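Local structure of ATP phosphoribosyltransferase regulatory subunit (Bacillus halodurans, 3OD1) at the interface of chains A and B. The protein serves as the regulatory subunit of ATP phosphoribosyltransferase, the enzyme of the first step of histidine biosynthesis, and probably permits its feedback regulation by histidine. Sequence-based numbering; all coordinates share one arbitrary frame. Chains: chain A/B, ATP phosphoribosyltransferase regulatory subunit.

Two separate patches of the two-fold symmetric interface are described, their C-alpha centres about 42 Å apart and with no residue in common. In contact 1, the loop 47-49 and helix 86-96 of chain A meet an N-terminal loop of chain B within the synthetase-like part. In contact 2, the end of strand 365-369 and the 3-10 helix 370-372, from the C-terminal region of chain A, reach the loop 135-138 and the start of helix 139-155 in chain B. Each patch has a twin with the chains exchanged, so the pairing would tie both the synthetase-like core and the C-terminal region to the partner subunit.

Contact 1: the interface of chains A and B. Residues chain A 47-49, 91; chain B 12, 17-18.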
loop_
_atom_site.group_PDB
_atom_site.type_symbol
_atom_site.label_atom_id
_atom_site.label_comp_id
_atom_site.label_asym_id
_atom_site.label_seq_id
_atom_site.Cartn_x
_atom_site.Cartn_y
_atom_site.Cartn_z
ATOM N N GLU A 47 6.777 -2.896 6.357
ATOM C CA GLU A 47 6.123 -3.631 5.280
ATOM C C GLU A 47 6.796 -4.967 5.048
ATOM O O GLU A 47 7.996 -5.124 5.272
ATOM C CB GLU A 47 6.151 -2.855 3.935
ATOM C CG GLU A 47 5.599 -1.446 3.988
ATOM C CD GLU A 47 5.853 -0.654 2.698
ATOM O OE1 GLU A 47 6.707 -1.066 1.880
ATOM O OE2 GLU A 47 5.195 0.391 2.509
ATOM N N THR A 48 6.006 -5.931 4.575
ATOM C CA THR A 48 6.515 -7.223 4.146
ATOM C C THR A 48 6.040 -7.458 2.719
ATOM O O THR A 48 5.195 -6.709 2.217
ATOM C CB THR A 48 5.993 -8.350 5.066
ATOM O OG1 THR A 48 4.563 -8.358 5.030
ATOM C CG2 THR A 48 6.446 -8.118 6.491
ATOM N N PRO A 49 6.582 -8.495 2.058
ATOM C CA PRO A 49 6.258 -8.835 0.669
ATOM C C PRO A 49 4.821 -9.285 0.470
ATOM O O PRO A 49 4.179 -9.855 1.371
ATOM C CB PRO A 49 7.204 -10.009 0.361
ATOM C CG PRO A 49 8.302 -9.902 1.370
ATOM C CD PRO A 49 7.645 -9.362 2.600
ATOM N N ARG A 91 8.250 -13.537 10.971
ATOM C CA ARG A 91 9.391 -13.908 10.127
ATOM C C ARG A 91 10.398 -12.765 10.075
ATOM O O ARG A 91 11.607 -12.970 10.250
ATOM C CB ARG A 91 8.947 -14.284 8.709
ATOM C CG ARG A 91 10.130 -14.659 7.801
ATOM C CD ARG A 91 9.746 -14.799 6.322
ATOM N NE ARG A 91 8.930 -13.688 5.829
ATOM C CZ ARG A 91 9.333 -12.419 5.793
ATOM N NH1 ARG A 91 10.544 -12.095 6.227
ATOM N NH2 ARG A 91 8.524 -11.471 5.325
ATOM N N LYS B 12 12.371 -16.137 2.060
ATOM C CA LYS B 12 11.320 -15.393 1.358
ATOM C C LYS B 12 11.356 -15.829 -0.099
ATOM O O LYS B 12 12.429 -16.125 -0.625
ATOM C CB LYS B 12 11.574 -13.876 1.405
ATOM C CG LYS B 12 11.432 -13.232 2.791
ATOM C CD LYS B 12 11.496 -11.698 2.728
ATOM C CE LYS B 12 12.911 -11.170 2.451
ATOM N NZ LYS B 12 13.904 -11.645 3.461
ATOM N N ARG B 17 11.212 -8.630 -0.694
ATOM C CA ARG B 17 12.013 -7.878 0.268
ATOM C C ARG B 17 11.150 -7.337 1.390
ATOM O O ARG B 17 10.034 -6.875 1.151
ATOM C CB ARG B 17 12.693 -6.677 -0.409
ATOM C CG ARG B 17 13.627 -7.010 -1.587
ATOM C CD ARG B 17 14.035 -5.729 -2.338
ATOM N NE ARG B 17 12.860 -5.024 -2.866
ATOM C CZ ARG B 17 12.857 -3.784 -3.360
ATOM N NH1 ARG B 17 11.724 -3.255 -3.808
ATOM N NH2 ARG B 17 13.975 -3.068 -3.405
ATOM N N ASP B 18 11.678 -7.367 2.610
ATOM C CA ASP B 18 11.013 -6.729 3.742
ATOM C C ASP B 18 11.348 -5.246 3.729
ATOM O O ASP B 18 12.333 -4.845 3.114
ATOM C CB ASP B 18 11.470 -7.348 5.057
ATOM C CG ASP B 18 10.855 -8.706 5.312
ATOM O OD1 ASP B 18 9.680 -8.906 4.936
ATOM O OD2 ASP B 18 11.545 -9.573 5.895
#
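A:Pro49 and the aliphatic stretch of B:Lys12 form the apolar centre of this patch of a HisZ dimer, built on the class II aminoacyl-tRNA synthetase fold. The proline's CG lies 3.9 Å from CD of the lysine, and on another side the same ring carbon packs against the backbone of B:Arg17, 3.5 Å from its carbonyl O. B:Lys12 runs at about a right angle to A:Arg91, placing its CG 3.6 Å above the centre of one guanidinium face, so methylene carbons rather than the amine cover the flat group. At the polar rim the guanidinium meets B:Asp18 end-on in a two-pronged salt bridge. NH1 of A:Arg91 donates to OD2 of B:Asp18 at 2.7 Å, and its NH2 to OD1 of that aspartate at 2.8 Å, both nearly straight. Each carboxylate oxygen uses its syn lone pair, and the two planes lie only 11° apart, which fixes the rotation of both groups. A bend at chi3 (47°) turns the arginine's end toward the aspartate after an extended start from helix 86-96. A methionine in place of A:Arg91 would probably leave the B:Asp18 carboxylate without its paired donors and freer to turn, and take away the flat face under the B:Lys12 methylenes. B:Lys12 NZ, 4.0 Å from OD2 of B:Asp18 within its own chain, adds a looser salt bridge, so that two cationic side chains probably share the one carboxylate. A:Thr48 turns its CB and CG2 toward OD1 of the same aspartate.

Contact 2: the interface of chains A and B. Residues chain A 368-369, 371-372; chain B 135-136, 138, 140.
This is a mainly polar patch of the two-fold interface of the HisZ pair, in which the C-terminal region of one chain docks on the class II synthetase-like part of the other and probably helps to hold the two subunits together. Where strand 365-369 runs into the 3-10 helix 370-372, A:Asp369 faces B:Ser140 in the first turn of helix 139-155. The serine hydroxyl OG donates to OD2 of the aspartate at 2.6 Å, arriving at the anti lone pair, away from the other carboxylate oxygen. That other oxygen, OD1 of A:Asp369, accepts a hydrogen bond from the backbone N of A:Ala371 at 2.8 Å, a bond within chain A that probably steadies the carboxylate for its partner. CG anti to the backbone N (chi1 -170°) carries the carboxylate to the serine hydroxyl. The CB of A:Asp369 also lies against CB of B:Ser140.

A:Gln368 and B:Asp136 approach from opposite directions. The amide nitrogen NE2 of A:Gln368 gives a bent bond to OD2 of B:Asp136 at 2.9 Å, coming from above the carboxylate plane, with the amide and carboxylate planes turned 39° apart. The same NE2 of A:Gln368 also donates to the carbonyl O of A:Asp369 at 3.0 Å, close to the plane of its own amide, and the two bonds together restrain the glutamine's end. Water 1 joins the backbone N of A:Asp369 to OD2 of B:Asp136.

On the chain B side, OD1 of B:Asp136 accepts hydrogen bonds from both the backbone N and the hydroxyl OG1 of B:Thr138, which reach it from one face of the carboxylate; the hydroxyl bond is 2.7 Å. These bonds probably orient the aspartate for A:Gln368. With OG1 turned to B:Asp136 (chi1 61°), the threonine's methyl CG2 points across the interface, packing 3.7 Å from N of A:Gly372 and alongside CB of A:Ala371. The CA of A:Gly372 in turn lies against the carboxylate of B:Asp136.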
loop_
_atom_site.group_PDB
_atom_site.type_symbol
_atom_site.label_atom_id
_atom_site.label_comp_id
_atom_site.label_asym_id
_atom_site.label_seq_id
_atom_site.Cartn_x
_atom_site.Cartn_y
_atom_site.Cartn_z
ATOM N N GLN A 368 -6.637 23.908 -16.603
ATOM C CA GLN A 368 -7.187 23.243 -17.789
ATOM C C GLN A 368 -7.263 24.130 -19.035
ATOM O O GLN A 368 -7.981 25.146 -19.067
ATOM C CB GLN A 368 -8.568 22.654 -17.480
ATOM C CG GLN A 368 -9.216 21.988 -18.671
ATOM C CD GLN A 368 -8.481 20.737 -19.099
ATOM O OE1 GLN A 368 -8.221 19.851 -18.285
ATOM N NE2 GLN A 368 -8.159 20.647 -20.380
ATOM N N ASP A 369 -6.516 23.734 -20.063
ATOM C CA ASP A 369 -6.547 24.405 -21.360
ATOM C C ASP A 369 -7.912 24.188 -21.997
ATOM O O ASP A 369 -8.369 23.049 -22.120
ATOM C CB ASP A 369 -5.455 23.837 -22.269
ATOM C CG ASP A 369 -5.275 24.645 -23.554
ATOM O OD1 ASP A 369 -6.280 25.140 -24.100
ATOM O OD2 ASP A 369 -4.120 24.776 -24.019
ATOM N N ALA A 371 -8.773 24.166 -24.911
ATOM C CA ALA A 371 -8.668 23.331 -26.104
ATOM C C ALA A 371 -8.564 21.832 -25.801
ATOM O O ALA A 371 -8.598 21.009 -26.710
ATOM C CB ALA A 371 -7.500 23.802 -26.977
ATOM N N GLY A 372 -8.444 21.475 -24.524
ATOM C CA GLY A 372 -8.406 20.072 -24.130
ATOM C C GLY A 372 -9.698 19.525 -23.548
ATOM O O GLY A 372 -9.773 18.350 -23.183
ATOM N N GLY B 135 -7.317 12.144 -21.928
ATOM C CA GLY B 135 -8.309 12.854 -22.720
ATOM C C GLY B 135 -7.980 14.305 -23.020
ATOM O O GLY B 135 -8.852 15.054 -23.443
ATOM N N ASP B 136 -6.737 14.709 -22.800
ATOM C CA ASP B 136 -6.315 16.083 -23.101
ATOM C C ASP B 136 -5.067 16.018 -23.965
ATOM O O ASP B 136 -3.987 15.630 -23.508
ATOM C CB ASP B 136 -6.083 16.879 -21.812
ATOM C CG ASP B 136 -5.666 18.329 -22.064
ATOM O OD1 ASP B 136 -5.267 18.681 -23.194
ATOM O OD2 ASP B 136 -5.741 19.130 -21.110
ATOM N N THR B 138 -3.485 18.503 -25.576
ATOM C CA THR B 138 -2.794 19.780 -25.788
ATOM C C THR B 138 -1.325 19.770 -25.339
ATOM O O THR B 138 -0.912 18.942 -24.526
ATOM C CB THR B 138 -3.504 20.938 -25.055
ATOM O OG1 THR B 138 -3.505 20.680 -23.647
ATOM C CG2 THR B 138 -4.948 21.097 -25.549
ATOM N N SER B 140 -0.406 21.971 -23.512
ATOM C CA SER B 140 -0.621 22.346 -22.111
ATOM C C SER B 140 -0.522 21.113 -21.219
ATOM O O SER B 140 0.095 21.144 -20.152
ATOM C CB SER B 140 -1.992 23.012 -21.929
ATOM O OG SER B 140 -2.040 24.254 -22.608
HETATM O O HOH W 1 -4.733 21.524 -20.144
#